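Long-range contacts in putative phosphosugar isomerase (Silicibacter pomeroyi DSS-3, PDB 3FJ1), which is a putative phosphosugar isomerase built from two SIS domains, and probably binds carbohydrate derivatives such as phosphosugars: residues 93-99 against 119-125; 107-112 against 131-136. All coordinates share one frame; numbering follows the deposited sequence.

Contact 1 (93-99 against 119-125); sequences ALCLAVS and ALCVALT
Strands 93-99 and 120-125 run parallel as neighbours, their short axes 4.7 Å apart at closest approach and inclined by 23°; L120, V122 and L124 give their amides to A93 O, C95 O and A97 O, and their carbonyls accept from the amides of C95, A97 and S99. With helix 105-116 between them in the chain, they form a beta-alpha-beta unit of the first SIS domain, within a five-stranded parallel sheet. The amide of V122 gives a bond to C95 O (2.9 Å), and A97 N returns one to V122 O. The other edge of strand 93-99 is bonded to strand 45-49, and strand 138-141 flanks strand 120-125 on its far side, so the pair lies inside the sheet.

Alternation sends the leucines and valines to one face, where helix 8-41 packs on L94, L120 and V122. L94 holds CG anti to its N (chi1 163°) and reaches across with CD1, which lies 3.5 Å from V122 CG2, the two side chains meeting at a slant. One step on, L96 CD1 lies 3.9 Å from L124 CG; branched aliphatic chains suit this face because their methyls can bridge adjacent strands. The other face carries C95, A97, C121 and A123, whose small side chains let helix 105-116 come close to C95, A97 and C121. Here C95 CB touches A119 CB at 3.8 Å and C121 SG at 3.9 Å. At the C-terminal end the polar residues take over. S99 OG bonds to the amide of G102, while T125 OG1, which also bonds to D127 N and stands anti to its own N (chi1 -176°), donates its hydroxyl to S99 O at 2.9 Å, nearly in line with the carbonyl.

Contact 2 (107-112 against 131-136); sequences IVAMTR and PLAGVS
L132 pushes a methyl against T111, and this is the tight, buried part of the contact between helix 105-116 and the short, weakly bonded helical turn at 131-134. L132 CD1 lies 3.4 Å from T111 OG1 and also touches T111 CB, the two side chains crossing at about a right angle. With CG anti to the backbone N (chi1 -175°), L132 extends between helix 105-116 and the sheet, where its methyls also meet I107 CG2 and where A97, S99 and A123 touch it. T111 suits this junction because its hydroxyl turns back to its own helix and its methyl faces the 131-136 segment: OG1 donates to I107 O at 2.8 Å, and CG2 packs 3.7 Å from S136 OG. I107 O thus accepts both T111 OG1 and T111 N, from opposite faces of its carbonyl plane.

Towards solvent the fit is looser and the touching atoms are mostly methyls and methylenes. V108 CG2 rests 3.9 Å from P131 CB, while V108 CG1 meets the methyls of V135. V135 sets its CB against R112 CB at 4.1 Å; beyond that point the arginine chain leads away in the conformer given. The compact proline ring and branched valines fill this partly exposed border without needing polar partners.

No hydrogen bond crosses between the segments. S136 OG, like T111 OG1, is spent on a carbonyl of its own segment, bonding to L132 O at 2.9 Å from above the carbonyl plane. The chemistry implies that shape and apolar burial join the two pieces, each of which satisfies these hydroxyls internally.

Contact 1 joins the strands of a beta-alpha-beta unit; contact 2 packs the helix of that unit against the turn that follows it. Their centres are 9 Å apart, and their segments alternate along the chain. The two meet on the small-residue face of the sheet: A97 CB is 3.3 Å from T111 OG1, C121 SG is 3.4 Å from T111 O, and A123 CB is 3.5 Å from S136 OG. T111 and S136, part of contact 2, thus also pack on the strands of contact 1. In SIS domains sugar phosphates generally bind near the C-terminal ends of such strands, so S99 and T125 probably lie near that region, although no ligand-binding role is established for them here.

Contact 1 (93-99 against 119-125)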
loop_
_atom_site.group_PDB
_atom_site.type_symbol
_atom_site.label_atom_id
_atom_site.label_comp_id
_atom_site.label_asym_id
_atom_site.label_seq_id
_atom_site.Cartn_x
_atom_site.Cartn_y
_atom_site.Cartn_z
ATOM N N ALA A 93 11.287 -17.160 -9.117
ATOM C CA ALA A 93 10.920 -15.758 -8.952
ATOM C C ALA A 93 12.080 -14.832 -9.317
ATOM O O ALA A 93 13.253 -15.188 -9.119
ATOM C CB ALA A 93 10.527 -15.496 -7.495
ATOM N N LEU A 94 11.730 -13.676 -9.867
ATOM C CA LEU A 94 12.637 -12.522 -9.974
ATOM C C LEU A 94 12.365 -11.732 -8.694
ATOM O O LEU A 94 11.193 -11.441 -8.380
ATOM C CB LEU A 94 12.256 -11.609 -11.136
ATOM C CG LEU A 94 12.823 -10.169 -11.186
ATOM C CD1 LEU A 94 14.368 -10.152 -11.219
ATOM C CD2 LEU A 94 12.336 -9.363 -12.400
ATOM N N CYS A 95 13.396 -11.380 -7.948
ATOM C CA CYS A 95 13.226 -10.439 -6.845
ATOM C C CYS A 95 13.863 -9.100 -7.250
ATOM O O CYS A 95 15.072 -9.021 -7.472
ATOM C CB CYS A 95 13.837 -10.948 -5.556
ATOM S SG CYS A 95 13.670 -9.744 -4.194
ATOM N N LEU A 96 13.045 -8.049 -7.335
ATOM C CA LEU A 96 13.511 -6.754 -7.744
ATOM C C LEU A 96 13.603 -5.839 -6.513
ATOM O O LEU A 96 12.578 -5.548 -5.908
ATOM C CB LEU A 96 12.546 -6.200 -8.778
ATOM C CG LEU A 96 12.984 -4.963 -9.496
ATOM C CD1 LEU A 96 14.259 -5.194 -10.327
ATOM C CD2 LEU A 96 11.820 -4.503 -10.369
ATOM N N ALA A 97 14.818 -5.442 -6.151
ATOM C CA ALA A 97 15.038 -4.565 -4.998
ATOM C C ALA A 97 15.344 -3.152 -5.515
ATOM O O ALA A 97 16.168 -2.984 -6.410
ATOM C CB ALA A 97 16.166 -5.078 -4.137
ATOM N N VAL A 98 14.684 -2.134 -4.976
ATOM C CA VAL A 98 14.933 -0.759 -5.447
ATOM C C VAL A 98 15.321 0.117 -4.251
ATOM O O VAL A 98 14.572 0.191 -3.294
ATOM C CB VAL A 98 13.699 -0.208 -6.141
ATOM C CG1 VAL A 98 13.969 1.200 -6.662
ATOM C CG2 VAL A 98 13.228 -1.167 -7.274
ATOM N N SER A 99 16.489 0.763 -4.301
ATOM C CA SER A 99 16.940 1.587 -3.189
ATOM C C SER A 99 17.989 2.566 -3.655
ATOM O O SER A 99 18.979 2.123 -4.224
ATOM C CB SER A 99 17.583 0.702 -2.123
ATOM O OG SER A 99 18.215 1.476 -1.121
ATOM N N ALA A 119 15.201 -16.969 -5.345
ATOM C CA ALA A 119 14.926 -15.908 -6.318
ATOM C C ALA A 119 16.203 -15.452 -7.012
ATOM O O ALA A 119 17.311 -15.599 -6.454
ATOM C CB ALA A 119 14.258 -14.700 -5.646
ATOM N N LEU A 120 16.032 -14.925 -8.219
ATOM C CA LEU A 120 17.093 -14.238 -8.964
ATOM C C LEU A 120 16.958 -12.792 -8.518
ATOM O O LEU A 120 15.993 -12.112 -8.869
ATOM C CB LEU A 120 16.898 -14.350 -10.493
ATOM C CG LEU A 120 17.900 -13.570 -11.357
ATOM C CD1 LEU A 120 19.290 -14.145 -11.184
ATOM C CD2 LEU A 120 17.504 -13.606 -12.832
ATOM N N CYS A 121 17.898 -12.323 -7.711
ATOM C CA CYS A 121 17.815 -10.952 -7.174
ATOM C C CYS A 121 18.532 -9.928 -8.036
ATOM O O CYS A 121 19.721 -10.093 -8.343
ATOM C CB CYS A 121 18.345 -10.914 -5.737
ATOM S SG CYS A 121 17.458 -12.083 -4.692
ATOM N N VAL A 122 17.790 -8.895 -8.439
ATOM C CA VAL A 122 18.284 -7.783 -9.241
ATOM C C VAL A 122 18.051 -6.498 -8.458
ATOM O O VAL A 122 16.925 -6.255 -8.006
ATOM C CB VAL A 122 17.532 -7.697 -10.591
ATOM C CG1 VAL A 122 17.997 -6.507 -11.431
ATOM C CG2 VAL A 122 17.673 -9.010 -11.389
ATOM N N ALA A 123 19.099 -5.695 -8.270
ATOM C CA ALA A 123 18.990 -4.432 -7.543
ATOM C C ALA A 123 19.038 -3.258 -8.508
ATOM O O ALA A 123 19.894 -3.234 -9.398
ATOM C CB ALA A 123 20.115 -4.291 -6.514
ATOM N N LEU A 124 18.110 -2.309 -8.328
ATOM C CA LEU A 124 18.094 -1.025 -9.026
ATOM C C LEU A 124 18.537 0.002 -7.955
ATOM O O LEU A 124 17.831 0.240 -6.976
ATOM C CB LEU A 124 16.708 -0.666 -9.551
ATOM C CG LEU A 124 16.022 -1.669 -10.492
ATOM C CD1 LEU A 124 14.714 -1.091 -11.076
ATOM C CD2 LEU A 124 16.937 -2.142 -11.591
ATOM N N THR A 125 19.730 0.551 -8.131
ATOM C CA THR A 125 20.357 1.392 -7.103
ATOM C C THR A 125 21.282 2.431 -7.716
ATOM O O THR A 125 21.760 2.253 -8.854
ATOM C CB THR A 125 21.115 0.509 -6.024
ATOM O OG1 THR A 125 21.656 1.318 -4.974
ATOM C CG2 THR A 125 22.232 -0.315 -6.604
#

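Contact 2 (107-112 against 131-136)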
loop_
_atom_site.group_PDB
_atom_site.type_symbol
_atom_site.label_atom_id
_atom_site.label_comp_id
_atom_site.label_asym_id
_atom_site.label_seq_id
_atom_site.Cartn_x
_atom_site.Cartn_y
_atom_site.Cartn_z
ATOM N N ILE A 107 16.003 -3.720 3.723
ATOM C CA ILE A 107 15.985 -3.997 2.279
ATOM C C ILE A 107 17.074 -5.026 1.909
ATOM O O ILE A 107 16.839 -5.933 1.116
ATOM C CB ILE A 107 16.089 -2.681 1.467
ATOM C CG1 ILE A 107 14.935 -1.724 1.831
ATOM C CG2 ILE A 107 16.163 -2.927 -0.034
ATOM C CD1 ILE A 107 13.534 -2.288 1.705
ATOM N N VAL A 108 18.238 -4.895 2.526
ATOM C CA VAL A 108 19.350 -5.817 2.317
ATOM C C VAL A 108 18.971 -7.213 2.822
ATOM O O VAL A 108 19.206 -8.219 2.127
ATOM C CB VAL A 108 20.648 -5.278 2.999
ATOM C CG1 VAL A 108 21.766 -6.314 2.968
ATOM C CG2 VAL A 108 21.126 -3.991 2.306
ATOM N N ALA A 109 18.338 -7.285 4.001
ATOM C CA ALA A 109 17.948 -8.564 4.598
ATOM C C ALA A 109 16.908 -9.311 3.770
ATOM O O ALA A 109 17.013 -10.515 3.602
ATOM C CB ALA A 109 17.449 -8.392 6.021
HETATM N N MSE A 110 15.901 -8.592 3.292
HETATM C CA MSE A 110 14.844 -9.189 2.517
HETATM C C MSE A 110 15.407 -9.675 1.175
HETATM O O MSE A 110 15.094 -10.800 0.721
HETATM C CB MSE A 110 13.706 -8.192 2.355
HETATM C CG MSE A 110 12.474 -8.732 1.696
HETATM SE SE MSE A 110 11.451 -10.072 2.723
HETATM C CE MSE A 110 12.329 -11.499 1.805
ATOM N N THR A 111 16.248 -8.855 0.567
ATOM C CA THR A 111 16.874 -9.216 -0.702
ATOM C C THR A 111 17.819 -10.414 -0.538
ATOM O O THR A 111 17.796 -11.323 -1.358
ATOM C CB THR A 111 17.576 -8.025 -1.365
ATOM O OG1 THR A 111 16.666 -6.920 -1.447
ATOM C CG2 THR A 111 18.085 -8.418 -2.755
ATOM N N ARG A 112 18.558 -10.447 0.566
ATOM C CA ARG A 112 19.449 -11.564 0.866
ATOM C C ARG A 112 18.652 -12.863 1.046
ATOM O O ARG A 112 18.999 -13.909 0.478
ATOM C CB ARG A 112 20.288 -11.278 2.130
ATOM C CG ARG A 112 21.219 -12.428 2.517
ATOM C CD ARG A 112 22.145 -12.086 3.695
ATOM N NE ARG A 112 21.408 -11.888 4.950
ATOM C CZ ARG A 112 21.295 -10.733 5.617
ATOM N NH1 ARG A 112 21.890 -9.617 5.188
ATOM N NH2 ARG A 112 20.570 -10.691 6.745
ATOM N N PRO A 131 25.866 -2.279 0.134
ATOM C CA PRO A 131 25.502 -3.560 0.733
ATOM C C PRO A 131 24.446 -4.349 -0.091
ATOM O O PRO A 131 24.577 -5.554 -0.259
ATOM C CB PRO A 131 24.980 -3.150 2.118
ATOM C CG PRO A 131 25.781 -1.921 2.441
ATOM C CD PRO A 131 25.887 -1.188 1.130
ATOM N N LEU A 132 23.432 -3.663 -0.614
ATOM C CA LEU A 132 22.395 -4.284 -1.436
ATOM C C LEU A 132 22.992 -4.893 -2.690
ATOM O O LEU A 132 22.677 -6.029 -3.032
ATOM C CB LEU A 132 21.333 -3.245 -1.825
ATOM C CG LEU A 132 20.105 -3.769 -2.590
ATOM C CD1 LEU A 132 19.335 -4.875 -1.791
ATOM C CD2 LEU A 132 19.159 -2.572 -2.951
ATOM N N ALA A 133 23.846 -4.142 -3.379
ATOM C CA ALA A 133 24.518 -4.678 -4.544
ATOM C C ALA A 133 25.170 -6.002 -4.167
ATOM O O ALA A 133 25.090 -6.992 -4.910
ATOM C CB ALA A 133 25.549 -3.691 -5.095
ATOM N N GLY A 134 25.783 -6.040 -2.987
ATOM C CA GLY A 134 26.514 -7.206 -2.543
ATOM C C GLY A 134 25.720 -8.452 -2.288
ATOM O O GLY A 134 26.289 -9.546 -2.272
ATOM N N VAL A 135 24.413 -8.307 -2.070
ATOM C CA VAL A 135 23.526 -9.470 -1.862
ATOM C C VAL A 135 22.643 -9.775 -3.086
ATOM O O VAL A 135 21.761 -10.652 -3.016
ATOM C CB VAL A 135 22.668 -9.331 -0.570
ATOM C CG1 VAL A 135 23.588 -9.168 0.693
ATOM C CG2 VAL A 135 21.649 -8.186 -0.683
ATOM N N SER A 136 22.868 -9.083 -4.204
ATOM C CA SER A 136 22.114 -9.326 -5.429
ATOM C C SER A 136 22.912 -10.073 -6.491
ATOM O O SER A 136 24.124 -9.979 -6.512
ATOM C CB SER A 136 21.587 -8.016 -5.983
ATOM O OG SER A 136 20.878 -7.309 -4.963
#